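PDB 2OAS: 4-hydroxybutyrate coenzyme A transferase from Shewanella oneidensis, which probably transfers coenzyme A between acyl groups such as acetate and 4-hydroxybutyrate, and binds coenzyme A. Local coordinates for residues A[109-114]-A[140-145]; A[129-134]-A[153-158]; A[199-204]-A[300-305]. All coordinates share one frame; numbering follows the deposited sequence.

Contact 1: A[109-114]-A[140-145]; sequences QKIDTA and CQVAGK
Parallel strands 113-118 and 145-150 of the N-terminal eight-stranded sheet begin side by side here, where helix 136-142 runs out and the chain turns into the second strand. Three backbone bonds zip the start: Gly144 N to Ile111 O (2.9 Å), Lys145 N to Asp112 O, from above that carbonyl's plane, and Ala114 N to Lys145 O (3.1 Å). The close-packed apolar side gathers round Ala143. Its CB touches Ile111 CG2 at 3.9 Å and Ala114 CB at 4.0 Å, with Cys140 SG beside the latter, while Ile111 CD1 reaches obliquely across to Val142 CG2. Phe104 of helix 100-105 lies against both Ile111 and Val142.

The edge at Asp112, Gly144 and Lys145 is more open to solvent. There the lysine lies alongside Thr113, extended until it bends at chi4 (-68°), which brings NZ back over Thr113 CG2 at 3.1 Å, on its way to a salt bridge with Glu20. An alanine here would remove the ammonium group that pairs with Glu20 and the chain lying along Thr113, and would probably leave the strand start less well held. At the helix exit a water accepts from Ile111 N (2.6 Å) and lies 3.2 Å from Val142 O, to which it may donate.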
# COMPACT_ATOMS: atom_id res chain seq x y z
N GLN A 109 21.37 0.63 -4.81
CA GLN A 109 21.57 0.30 -6.23
C GLN A 109 22.55 1.29 -6.84
O GLN A 109 22.25 2.47 -6.99
CB GLN A 109 20.25 0.32 -6.99
CG GLN A 109 20.38 0.17 -8.51
CD GLN A 109 20.89 -1.20 -8.95
OE1 GLN A 109 20.18 -2.20 -8.86
NE2 GLN A 109 22.11 -1.25 -9.43
N LYS A 110 23.73 0.79 -7.19
CA LYS A 110 24.78 1.60 -7.77
C LYS A 110 24.51 1.92 -9.24
O LYS A 110 23.89 1.13 -9.95
CB LYS A 110 26.12 0.86 -7.67
CG LYS A 110 27.24 1.67 -7.06
CD LYS A 110 26.97 1.97 -5.58
CE LYS A 110 28.11 2.81 -4.96
NZ LYS A 110 27.91 3.12 -3.51
N ILE A 111 24.99 3.08 -9.67
CA ILE A 111 24.85 3.52 -11.05
C ILE A 111 26.19 4.06 -11.52
O ILE A 111 26.68 5.06 -10.99
CB ILE A 111 23.80 4.62 -11.17
CG1 ILE A 111 22.43 4.08 -10.77
CG2 ILE A 111 23.81 5.19 -12.57
CD1 ILE A 111 21.31 5.07 -10.85
N ASP A 112 26.79 3.41 -12.51
CA ASP A 112 28.09 3.86 -13.01
C ASP A 112 27.95 5.06 -13.94
O ASP A 112 28.78 5.96 -13.93
CB ASP A 112 28.84 2.73 -13.71
CG ASP A 112 29.17 1.56 -12.77
OD1 ASP A 112 29.68 1.80 -11.66
OD2 ASP A 112 28.91 0.39 -13.16
N THR A 113 26.91 5.06 -14.75
CA THR A 113 26.70 6.18 -15.65
C THR A 113 25.24 6.36 -16.02
O THR A 113 24.50 5.39 -16.22
CB THR A 113 27.56 6.05 -16.95
OG1 THR A 113 26.71 6.03 -18.09
CG2 THR A 113 28.40 4.80 -16.93
N ALA A 114 24.82 7.62 -16.12
CA ALA A 114 23.45 7.96 -16.47
C ALA A 114 23.39 8.62 -17.84
O ALA A 114 24.09 9.61 -18.09
CB ALA A 114 22.86 8.90 -15.44
N CYS A 140 21.24 10.97 -11.50
CA CYS A 140 22.35 11.87 -11.81
C CYS A 140 23.13 12.25 -10.56
O CYS A 140 24.29 12.64 -10.65
CB CYS A 140 21.85 13.14 -12.48
SG CYS A 140 21.29 12.88 -14.15
N GLN A 141 22.49 12.12 -9.41
CA GLN A 141 23.13 12.46 -8.15
C GLN A 141 24.17 11.42 -7.75
O GLN A 141 25.28 11.75 -7.35
CB GLN A 141 22.08 12.58 -7.03
CG GLN A 141 21.98 13.96 -6.35
CD GLN A 141 20.98 14.92 -7.05
OE1 GLN A 141 19.88 15.19 -6.53
NE2 GLN A 141 21.36 15.41 -8.24
N VAL A 142 23.81 10.15 -7.87
CA VAL A 142 24.71 9.08 -7.49
C VAL A 142 25.52 8.49 -8.64
O VAL A 142 26.46 7.73 -8.42
CB VAL A 142 23.92 7.97 -6.78
CG1 VAL A 142 23.18 8.54 -5.59
CG2 VAL A 142 22.94 7.32 -7.74
N ALA A 143 25.17 8.83 -9.87
CA ALA A 143 25.88 8.28 -11.00
C ALA A 143 27.39 8.57 -10.97
O ALA A 143 27.81 9.69 -10.68
CB ALA A 143 25.29 8.80 -12.28
N GLY A 144 28.19 7.55 -11.29
CA GLY A 144 29.63 7.73 -11.33
C GLY A 144 30.01 8.81 -12.34
O GLY A 144 30.85 9.66 -12.07
N LYS A 145 29.39 8.76 -13.52
CA LYS A 145 29.63 9.75 -14.57
C LYS A 145 28.33 9.99 -15.34
O LYS A 145 27.45 9.13 -15.34
CB LYS A 145 30.72 9.28 -15.53
CG LYS A 145 30.41 8.01 -16.30
CD LYS A 145 31.52 7.75 -17.32
CE LYS A 145 31.30 6.46 -18.09
NZ LYS A 145 31.47 5.27 -17.22
O HOH W 1 25.87 4.61 -7.75

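Contact 2: A[129-134]-A[153-158]; sequences LGISVE and QMPRTH
Ile131 stands astride two partners, one for each branch. Its CG1, in the crowded position between backbone N and carbonyl carbon (chi1 62°), faces SE of selenomethionine Met154 at 4.0 Å; its CG2 presses on the Pro155 ring at CG, 3.6 Å away. Both pairs cross obliquely, so the isoleucine meets a flexible chain and a rigid ring at once. Met154 leaves its backbone with CG anti to N, then bends at chi2 and chi3, which carries SE in beneath the turn, 3.6 Å from Ile131 N.

That turn is type II', from Leu129 to Ser132, and follows strand 126-128 of the N-terminal domain; 153-158 is the loop between strands 145-150 and 158-159. Gly130 takes the turn's second position. The positive phi suits glycine, and a CB there would collide with SE. Instead the bare Gly130 CA approaches Pro155 O at 3.3 Å in a CA-H...O contact.

Beyond Gly130, Thr157 points its CB toward the turn. OG1 donates to Gly130 O at 2.8 Å, coming from 37° above the carbonyl plane, and CG2 sits nearly as close to the same oxygen, at 3.1 Å. Helix 269-275 packs against the contact, with Tyr272 against Ile131 and Val275 against Pro155 and Thr157.

Every residue that touches here is buried, so polar groups need partners inside. Ser128 OG bonds both Gly130 N and Thr157 OG1. Since the threonine gives its proton to Gly130 O, the serine is probably the donor to Thr157 OG1 while accepting from Gly130 N, which would satisfy the polar groups of Gly130 and Thr157.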
# COMPACT_ATOMS: atom_id res chain seq x y z
N LEU A 129 16.38 18.71 -17.40
CA LEU A 129 16.02 17.33 -17.68
C LEU A 129 14.75 17.34 -18.51
O LEU A 129 14.26 16.29 -18.91
CB LEU A 129 15.77 16.58 -16.39
CG LEU A 129 17.02 16.41 -15.53
CD1 LEU A 129 16.70 15.58 -14.31
CD2 LEU A 129 18.11 15.76 -16.35
N GLY A 130 14.21 18.53 -18.73
CA GLY A 130 13.01 18.67 -19.55
C GLY A 130 11.72 17.98 -19.14
O GLY A 130 11.29 18.06 -17.99
N ILE A 131 11.11 17.28 -20.11
CA ILE A 131 9.83 16.63 -19.86
C ILE A 131 9.85 15.41 -18.94
O ILE A 131 8.80 14.84 -18.64
CB ILE A 131 9.13 16.24 -21.17
CG1 ILE A 131 9.98 15.24 -21.95
CG2 ILE A 131 8.86 17.48 -21.97
CD1 ILE A 131 9.33 14.75 -23.23
N SER A 132 11.04 15.01 -18.50
CA SER A 132 11.13 13.88 -17.59
C SER A 132 12.10 14.10 -16.45
O SER A 132 13.31 14.03 -16.63
CB SER A 132 11.55 12.60 -18.32
OG SER A 132 10.47 12.07 -19.04
N VAL A 133 11.56 14.36 -15.26
CA VAL A 133 12.39 14.53 -14.10
C VAL A 133 12.41 13.18 -13.41
O VAL A 133 13.47 12.63 -13.13
CB VAL A 133 11.85 15.59 -13.14
CG1 VAL A 133 12.71 15.65 -11.89
CG2 VAL A 133 11.84 16.95 -13.84
N GLU A 134 11.23 12.65 -13.14
CA GLU A 134 11.10 11.34 -12.50
C GLU A 134 12.23 11.00 -11.52
O GLU A 134 12.46 11.73 -10.55
CB GLU A 134 10.96 10.22 -13.57
CG GLU A 134 11.52 10.53 -14.98
CD GLU A 134 12.69 9.65 -15.36
OE1 GLU A 134 13.09 9.63 -16.55
OE2 GLU A 134 13.22 8.97 -14.47
N GLN A 153 15.53 20.94 -28.75
CA GLN A 153 14.10 20.68 -28.78
C GLN A 153 13.59 20.39 -27.37
O GLN A 153 12.41 20.53 -27.08
CB GLN A 153 13.78 19.50 -29.71
CG GLN A 153 14.30 19.69 -31.12
CD GLN A 153 13.79 20.97 -31.77
OE1 GLN A 153 14.52 21.65 -32.52
NE2 GLN A 153 12.51 21.33 -31.48
N MSE A 154 14.48 19.98 -26.48
CA MSE A 154 14.05 19.69 -25.12
C MSE A 154 13.63 20.99 -24.44
O MSE A 154 14.42 21.93 -24.33
CB MSE A 154 15.18 19.03 -24.32
CG MSE A 154 14.76 18.52 -22.95
SE MSE A 154 13.32 17.21 -23.01
CE MSE A 154 14.31 15.55 -23.01
N PRO A 155 12.36 21.06 -24.01
CA PRO A 155 11.90 22.28 -23.34
C PRO A 155 12.59 22.46 -21.98
O PRO A 155 12.94 21.49 -21.31
CB PRO A 155 10.39 22.06 -23.24
CG PRO A 155 10.23 20.56 -23.25
CD PRO A 155 11.25 20.12 -24.24
N ARG A 156 12.79 23.72 -21.59
CA ARG A 156 13.43 24.10 -20.33
C ARG A 156 12.38 24.14 -19.23
O ARG A 156 11.94 25.22 -18.83
CB ARG A 156 14.07 25.48 -20.48
CG ARG A 156 14.84 26.01 -19.29
CD ARG A 156 15.54 27.29 -19.70
NE ARG A 156 16.52 27.76 -18.75
CZ ARG A 156 16.29 28.71 -17.84
NH1 ARG A 156 15.09 29.27 -17.76
NH2 ARG A 156 17.28 29.09 -17.02
N THR A 157 11.98 22.97 -18.74
CA THR A 157 10.96 22.86 -17.72
C THR A 157 11.33 23.46 -16.37
O THR A 157 12.50 23.46 -15.99
CB THR A 157 10.55 21.37 -17.48
OG1 THR A 157 11.69 20.63 -17.02
CG2 THR A 157 10.02 20.74 -18.76
N HIS A 158 10.33 23.96 -15.64
CA HIS A 158 10.58 24.52 -14.32
C HIS A 158 10.41 23.45 -13.26
O HIS A 158 9.67 22.49 -13.46
CB HIS A 158 9.65 25.69 -14.02
CG HIS A 158 10.08 26.97 -14.65
ND1 HIS A 158 10.10 28.16 -13.96
CD2 HIS A 158 10.52 27.25 -15.90
CE1 HIS A 158 10.55 29.12 -14.75
NE2 HIS A 158 10.80 28.59 -15.94

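Contact 3: A[199-204]-A[300-305]; sequences ELVRDG and NVMAIN
Strand 301-305 belongs to the mixed six-stranded sheet of the C-terminal half, and the loop leaving helix 188-200 passes over one of its faces before entering the neighbouring strand 206-208. Selenomethionine Met302 reaches across the gap, and its course describes most of the contact.

CB projects from the strand toward the loop but stays clear of it. CG, anti to the backbone N (chi1 179°), is the first atom to arrive, 4.0 Å from Val201 CG2. The valine holds its CG1 anti to N, and that puts CG2, anti to the carbonyl carbon, in the path of the longer chain; the two side chains cross at about a right angle. A bend at chi2 (71°) then takes SE past the same methyl, again at 4.0 Å, and to 4.2 Å from Leu200 O. A second bend turns CE away from the loop and back over its own strand, where it rests 3.7 Å from CG1 of Ile304, two residues on and on the same face. On the strand side Val348 and Leu207 flank Met302.

Toward Gly204 and Asn300 the contact is more polar and more open. Gly204 O lies 4.3 Å from Asn300 CB, and the guanidinium of Arg202 stands almost perpendicular to the Asn300 amide plane (87°). Arg202 NH2 and Arg346 NE lie close, like charges that would tend to repel. A weak hydrogen bond from Arg202 NH2 to Gly344 O helps to place the guanidinium.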
# COMPACT_ATOMS: atom_id res chain seq x y z
N GLU A 199 -18.95 12.21 -13.50
CA GLU A 199 -19.97 12.49 -12.48
C GLU A 199 -19.43 12.43 -11.06
O GLU A 199 -20.04 12.98 -10.14
CB GLU A 199 -21.15 11.53 -12.63
CG GLU A 199 -22.16 11.98 -13.68
CD GLU A 199 -23.35 11.04 -13.81
OE1 GLU A 199 -23.15 9.85 -14.18
OE2 GLU A 199 -24.50 11.49 -13.54
N LEU A 200 -18.28 11.77 -10.87
CA LEU A 200 -17.68 11.69 -9.55
C LEU A 200 -16.81 12.91 -9.26
O LEU A 200 -16.51 13.20 -8.11
CB LEU A 200 -16.84 10.42 -9.40
CG LEU A 200 -17.52 9.06 -9.18
CD1 LEU A 200 -18.47 9.13 -8.00
CD2 LEU A 200 -18.27 8.68 -10.42
N VAL A 201 -16.42 13.62 -10.31
CA VAL A 201 -15.57 14.80 -10.16
C VAL A 201 -16.32 16.06 -9.73
O VAL A 201 -17.23 16.52 -10.42
CB VAL A 201 -14.82 15.12 -11.48
CG1 VAL A 201 -13.91 16.33 -11.30
CG2 VAL A 201 -14.02 13.91 -11.91
N ARG A 202 -15.92 16.61 -8.59
CA ARG A 202 -16.53 17.83 -8.06
C ARG A 202 -15.66 19.02 -8.37
O ARG A 202 -14.46 18.88 -8.63
CB ARG A 202 -16.72 17.73 -6.55
CG ARG A 202 -17.65 16.63 -6.08
CD ARG A 202 -18.04 16.86 -4.64
NE ARG A 202 -16.93 16.67 -3.71
CZ ARG A 202 -16.52 15.49 -3.25
NH1 ARG A 202 -17.13 14.38 -3.66
NH2 ARG A 202 -15.52 15.41 -2.38
N ASP A 203 -16.25 20.21 -8.36
CA ASP A 203 -15.49 21.42 -8.62
C ASP A 203 -14.41 21.56 -7.57
O ASP A 203 -14.57 21.08 -6.44
CB ASP A 203 -16.39 22.66 -8.61
CG ASP A 203 -17.23 22.78 -9.87
OD1 ASP A 203 -16.70 22.51 -10.97
OD2 ASP A 203 -18.42 23.16 -9.78
N GLY A 204 -13.30 22.19 -7.95
CA GLY A 204 -12.20 22.40 -7.03
C GLY A 204 -11.38 21.16 -6.73
O GLY A 204 -10.49 21.20 -5.87
N ASN A 300 -9.75 17.33 -1.53
CA ASN A 300 -10.53 16.86 -2.67
C ASN A 300 -9.71 16.27 -3.82
O ASN A 300 -10.01 16.50 -4.99
CB ASN A 300 -11.39 18.01 -3.20
CG ASN A 300 -12.28 18.59 -2.13
OD1 ASN A 300 -13.08 17.88 -1.52
ND2 ASN A 300 -12.15 19.89 -1.88
N VAL A 301 -8.68 15.51 -3.48
CA VAL A 301 -7.86 14.87 -4.50
C VAL A 301 -8.74 13.89 -5.28
O VAL A 301 -9.59 13.21 -4.70
CB VAL A 301 -6.68 14.10 -3.86
CG1 VAL A 301 -6.11 13.08 -4.84
CG2 VAL A 301 -5.59 15.08 -3.44
N MSE A 302 -8.55 13.83 -6.60
CA MSE A 302 -9.31 12.95 -7.48
C MSE A 302 -8.30 12.12 -8.25
O MSE A 302 -7.69 12.59 -9.21
CB MSE A 302 -10.16 13.78 -8.46
CG MSE A 302 -10.98 12.98 -9.46
SE MSE A 302 -12.49 12.01 -8.71
CE MSE A 302 -11.75 10.24 -8.77
N ALA A 303 -8.10 10.89 -7.81
CA ALA A 303 -7.13 10.02 -8.45
C ALA A 303 -7.80 9.04 -9.39
O ALA A 303 -8.57 8.19 -8.97
CB ALA A 303 -6.34 9.29 -7.39
N ILE A 304 -7.49 9.16 -10.67
CA ILE A 304 -8.08 8.30 -11.68
C ILE A 304 -7.01 7.48 -12.39
O ILE A 304 -6.19 8.01 -13.12
CB ILE A 304 -8.84 9.14 -12.71
CG1 ILE A 304 -9.92 9.95 -11.99
CG2 ILE A 304 -9.42 8.26 -13.77
CD1 ILE A 304 -10.54 11.01 -12.86
N ASN A 305 -7.04 6.17 -12.18
CA ASN A 305 -6.07 5.29 -12.80
C ASN A 305 -6.76 4.13 -13.50
O ASN A 305 -7.98 4.02 -13.47
CB ASN A 305 -5.11 4.76 -11.73
CG ASN A 305 -4.26 5.86 -11.13
OD1 ASN A 305 -3.18 6.17 -11.63
ND2 ASN A 305 -4.76 6.47 -10.06

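From the N terminus, 109-114 comes first and 129-134 follows before 140-145 returns to close contact 1; only then does 153-158 come back to 129-134. Contacts 1 and 2 therefore cross, their nearest atoms about 5 Å apart. Contact 1 closes the connection between strands 113-118 and 145-150 at the strand beginnings; contact 2 ties a loop inside that connection to the loop following strand 145-150, against helix 269-275. Contact 3 opens later, in series, and spans 95 residues to lay the chain that follows helix 188-200 on strand 301-305 of the second sheet. It lies across the chain's centre from contact 1, their centres about 38 Å apart.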